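Local coordinates for protein putative isochorismatase hydrolase (Oleispira antarctica, PDB 3LQY) that is a putative isochorismatase-family hydrolase, probably cleaving its substrate by nucleophilic attack from a cysteine, though the substrate itself is not established, at residues 10-15 and 54-59. Numbering follows the deposited sequence.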
ATOM      1  N   LEU A  10       1.021   2.111  10.022  1.00 79.57           N
ATOM      2  CA  LEU A  10       1.598   1.729   8.721  1.00 74.67           C
ATOM      3  C   LEU A  10       0.551   0.906   7.988  1.00 72.27           C
ATOM      4  O   LEU A  10      -0.012  -0.044   8.536  1.00 75.99           O
ATOM      5  CB  LEU A  10       2.915   0.983   8.889  1.00 76.16           C
ATOM      6  CG  LEU A  10       3.596   0.301   7.691  1.00 71.96           C
ATOM      7  CD1 LEU A  10       4.285   1.371   6.779  1.00 70.57           C
ATOM      8  CD2 LEU A  10       4.560  -0.764   8.256  1.00 76.92           C
ATOM      9  N   LEU A  11       0.252   1.331   6.762  1.00 68.76           N
ATOM     10  CA  LEU A  11      -0.828   0.771   5.958  1.00 65.69           C
ATOM     11  C   LEU A  11      -0.223   0.202   4.705  1.00 60.87           C
ATOM     12  O   LEU A  11       0.277   0.937   3.826  1.00 57.18           O
ATOM     13  CB  LEU A  11      -1.861   1.833   5.613  1.00 66.00           C
ATOM     14  CG  LEU A  11      -3.178   1.413   4.962  1.00 64.85           C
ATOM     15  CD1 LEU A  11      -3.905   0.405   5.796  1.00 66.47           C
ATOM     16  CD2 LEU A  11      -4.053   2.645   4.769  1.00 65.08           C
ATOM     17  N   LEU A  12      -0.263  -1.111   4.604  1.00 59.87           N
ATOM     18  CA  LEU A  12       0.364  -1.769   3.506  1.00 56.79           C
ATOM     19  C   LEU A  12      -0.722  -2.210   2.551  1.00 54.55           C
ATOM     20  O   LEU A  12      -1.565  -3.054   2.877  1.00 56.51           O
ATOM     21  CB  LEU A  12       1.169  -2.981   4.022  1.00 59.55           C
ATOM     22  CG  LEU A  12       2.183  -2.663   5.154  1.00 63.74           C
ATOM     23  CD1 LEU A  12       1.586  -2.762   6.579  1.00 68.45           C
ATOM     24  CD2 LEU A  12       3.433  -3.541   5.041  1.00 63.35           C
ATOM     25  N   ILE A  13      -0.680  -1.669   1.344  1.00 51.11           N
ATOM     26  CA  ILE A  13      -1.716  -1.911   0.337  1.00 48.78           C
ATOM     27  C   ILE A  13      -1.278  -2.954  -0.667  1.00 46.27           C
ATOM     28  O   ILE A  13      -0.426  -2.695  -1.495  1.00 43.19           O
ATOM     29  CB  ILE A  13      -2.051  -0.593  -0.454  1.00 46.23           C
ATOM     30  CG1 ILE A  13      -2.480   0.528   0.501  1.00 49.29           C
ATOM     31  CG2 ILE A  13      -3.160  -0.883  -1.477  1.00 47.52           C
ATOM     32  CD1 ILE A  13      -3.769   0.246   1.268  1.00 50.63           C
ATOM     33  N   ASP A  14      -1.839  -4.161  -0.544  1.00 48.82           N
ATOM     34  CA  ASP A  14      -1.797  -5.167  -1.568  1.00 47.40           C
ATOM     35  C   ASP A  14      -0.399  -5.568  -1.999  1.00 46.83           C
ATOM     36  O   ASP A  14      -0.135  -5.677  -3.193  1.00 45.36           O
ATOM     37  CB  ASP A  14      -2.600  -4.784  -2.825  1.00 47.11           C
ATOM     38  CG  ASP A  14      -4.079  -4.535  -2.567  1.00 50.84           C
ATOM     39  OD1 ASP A  14      -4.553  -4.736  -1.445  1.00 51.99           O
ATOM     40  OD2 ASP A  14      -4.772  -4.060  -3.531  1.00 51.55           O
ATOM     41  N   PHE A  15       0.482  -5.877  -1.048  1.00 47.85           N
ATOM     42  CA  PHE A  15       1.763  -6.439  -1.431  1.00 47.42           C
ATOM     43  C   PHE A  15       1.527  -7.955  -1.613  1.00 48.10           C
ATOM     44  O   PHE A  15       1.915  -8.760  -0.775  1.00 49.35           O
ATOM     45  CB  PHE A  15       2.836  -6.173  -0.360  1.00 48.56           C
ATOM     46  CG  PHE A  15       3.699  -4.963  -0.605  1.00 51.37           C
ATOM     47  CD1 PHE A  15       4.417  -4.825  -1.784  1.00 49.16           C
ATOM     48  CD2 PHE A  15       3.853  -4.001   0.370  1.00 52.95           C
ATOM     49  CE1 PHE A  15       5.247  -3.787  -1.987  1.00 51.72           C
ATOM     50  CE2 PHE A  15       4.695  -2.930   0.176  1.00 52.09           C
ATOM     51  CZ  PHE A  15       5.390  -2.804  -1.018  1.00 50.65           C
ATOM     52  N   VAL A  54       0.035  -1.458  12.829  1.00 85.19           N
ATOM     53  CA  VAL A  54       0.268  -1.934  11.468  1.00 79.62           C
ATOM     54  C   VAL A  54      -1.037  -2.518  10.927  1.00 77.71           C
ATOM     55  O   VAL A  54      -1.620  -3.418  11.561  1.00 81.29           O
ATOM     56  CB  VAL A  54       1.361  -3.010  11.430  1.00 80.01           C
ATOM     57  CG1 VAL A  54       1.556  -3.511  10.016  1.00 75.93           C
ATOM     58  CG2 VAL A  54       2.652  -2.439  11.954  1.00 82.73           C
ATOM     59  N   VAL A  55      -1.504  -1.985   9.787  1.00 73.90           N
ATOM     60  CA  VAL A  55      -2.699  -2.507   9.126  1.00 72.09           C
ATOM     61  C   VAL A  55      -2.395  -2.896   7.680  1.00 67.09           C
ATOM     62  O   VAL A  55      -1.724  -2.153   6.941  1.00 65.23           O
ATOM     63  CB  VAL A  55      -3.866  -1.530   9.121  1.00 72.95           C
ATOM     64  CG1 VAL A  55      -5.103  -2.168   8.489  1.00 72.60           C
ATOM     65  CG2 VAL A  55      -4.188  -1.035  10.509  1.00 76.01           C
ATOM     66  N   HIS A  56      -2.916  -4.064   7.297  1.00 65.81           N
ATOM     67  CA  HIS A  56      -2.739  -4.594   5.945  1.00 61.88           C
ATOM     68  C   HIS A  56      -4.026  -4.549   5.141  1.00 59.99           C
ATOM     69  O   HIS A  56      -5.140  -4.741   5.673  1.00 63.44           O
ATOM     70  CB  HIS A  56      -2.274  -6.078   6.004  1.00 62.09           C
ATOM     71  CG  HIS A  56      -1.070  -6.303   6.859  1.00 65.75           C
ATOM     72  ND1 HIS A  56       0.209  -6.359   6.346  1.00 64.65           N
ATOM     73  CD2 HIS A  56      -0.951  -6.489   8.200  1.00 69.95           C
ATOM     74  CE1 HIS A  56       1.060  -6.600   7.335  1.00 67.81           C
ATOM     75  NE2 HIS A  56       0.384  -6.662   8.469  1.00 70.37           N
ATOM     76  N   VAL A  57      -3.861  -4.383   3.838  1.00 55.13           N
ATOM     77  CA  VAL A  57      -4.992  -4.397   2.936  1.00 54.40           C
ATOM     78  C   VAL A  57      -4.644  -5.403   1.858  1.00 52.19           C
ATOM     79  O   VAL A  57      -3.516  -5.460   1.448  1.00 51.06           O
ATOM     80  CB  VAL A  57      -5.233  -3.019   2.339  1.00 52.49           C
ATOM     81  CG1 VAL A  57      -6.243  -3.119   1.228  1.00 51.52           C
ATOM     82  CG2 VAL A  57      -5.701  -2.027   3.456  1.00 55.29           C
ATOM     83  N   ARG A  58      -5.623  -6.198   1.442  1.00 53.61           N
ATOM     84  CA  ARG A  58      -5.444  -7.238   0.487  1.00 53.19           C
ATOM     85  C   ARG A  58      -6.641  -7.253  -0.454  1.00 52.18           C
ATOM     86  O   ARG A  58      -7.765  -7.099  -0.018  1.00 55.72           O
ATOM     87  CB  ARG A  58      -5.360  -8.570   1.267  1.00 57.13           C
ATOM     88  CG  ARG A  58      -4.694  -9.675   0.583  1.00 60.17           C
ATOM     89  CD  ARG A  58      -4.474 -10.905   1.484  1.00 63.42           C
ATOM     90  NE  ARG A  58      -5.713 -11.598   1.899  1.00 65.59           N
ATOM     91  CZ  ARG A  58      -6.454 -12.387   1.123  1.00 68.50           C
ATOM     92  NH1 ARG A  58      -6.087 -12.652  -0.126  1.00 67.35           N
ATOM     93  NH2 ARG A  58      -7.560 -12.961   1.618  1.00 73.18           N
ATOM     94  N   HIS A  59      -6.404  -7.449  -1.741  1.00 49.95           N
ATOM     95  CA  HIS A  59      -7.469  -7.436  -2.758  1.00 50.71           C
ATOM     96  C   HIS A  59      -7.813  -8.803  -3.322  1.00 53.15           C
ATOM     97  O   HIS A  59      -6.910  -9.597  -3.634  1.00 53.40           O
ATOM     98  CB  HIS A  59      -7.028  -6.559  -3.941  1.00 48.05           C
ATOM     99  CG  HIS A  59      -8.133  -6.260  -4.911  1.00 49.94           C
ATOM    100  ND1 HIS A  59      -8.843  -5.083  -4.857  1.00 47.39           N
ATOM    101  CD2 HIS A  59      -8.668  -6.980  -5.933  1.00 50.55           C
ATOM    102  CE1 HIS A  59      -9.765  -5.082  -5.803  1.00 51.43           C
ATOM    103  NE2 HIS A  59      -9.685  -6.218  -6.469  1.00 53.04           N
TER
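Val57, Asp14 and Leu12 bury more surface than any other residues where strand 8-13 and the residue after it meet strand 54-59, its parallel neighbour in the six-stranded sheet of the isochorismatase-like alpha/beta fold. Helix 33-49 lies between them in sequence, making this a beta-alpha-beta crossover. Four backbone hydrogen bonds run down the pair, from Val55 N to Leu10 O (2.7 Å) as far as Asp14 N to Val57 O, where the donor stands above the carbonyl plane.

On the face bearing Leu11 and Ile13, Val57 turns CG2 toward both: Ile13 CD1 lies alongside it at 3.7 Å, and Leu11 CD1 reaches it obliquely. On the reverse face, Leu12 has CG anti to its carbonyl carbon (chi1 -53°), an orientation from which CD1 meets Val54 CG1 at 3.5 Å and sits over one face of the His56 imidazole, 4.2 Å from the ring centroid, as a CH-pi contact. His56 NE2 is hydrogen-bonded to Glu88.

Asp14 follows the strand's C-terminal end, a usual place for active-site residues in such parallel sheets, and as in related cysteine hydrolases it may be catalytic. Its carboxylate reaches across to the C-terminal end of strand 54-59, with OD1 3.6 Å from Val57 CG1, and Lys93 makes a long, weak ion pair with OD2 while also hydrogen-bonded to His59 ND1. An alanine in place of Asp14 has no carboxylate, which would probably cost Lys93 this negative partner and open a gap beside Val57 CG1 and His59 CB. The carboxylate plane is turned 69° from the His59 ring, and OD2 rests 3.4 Å from His59 CB.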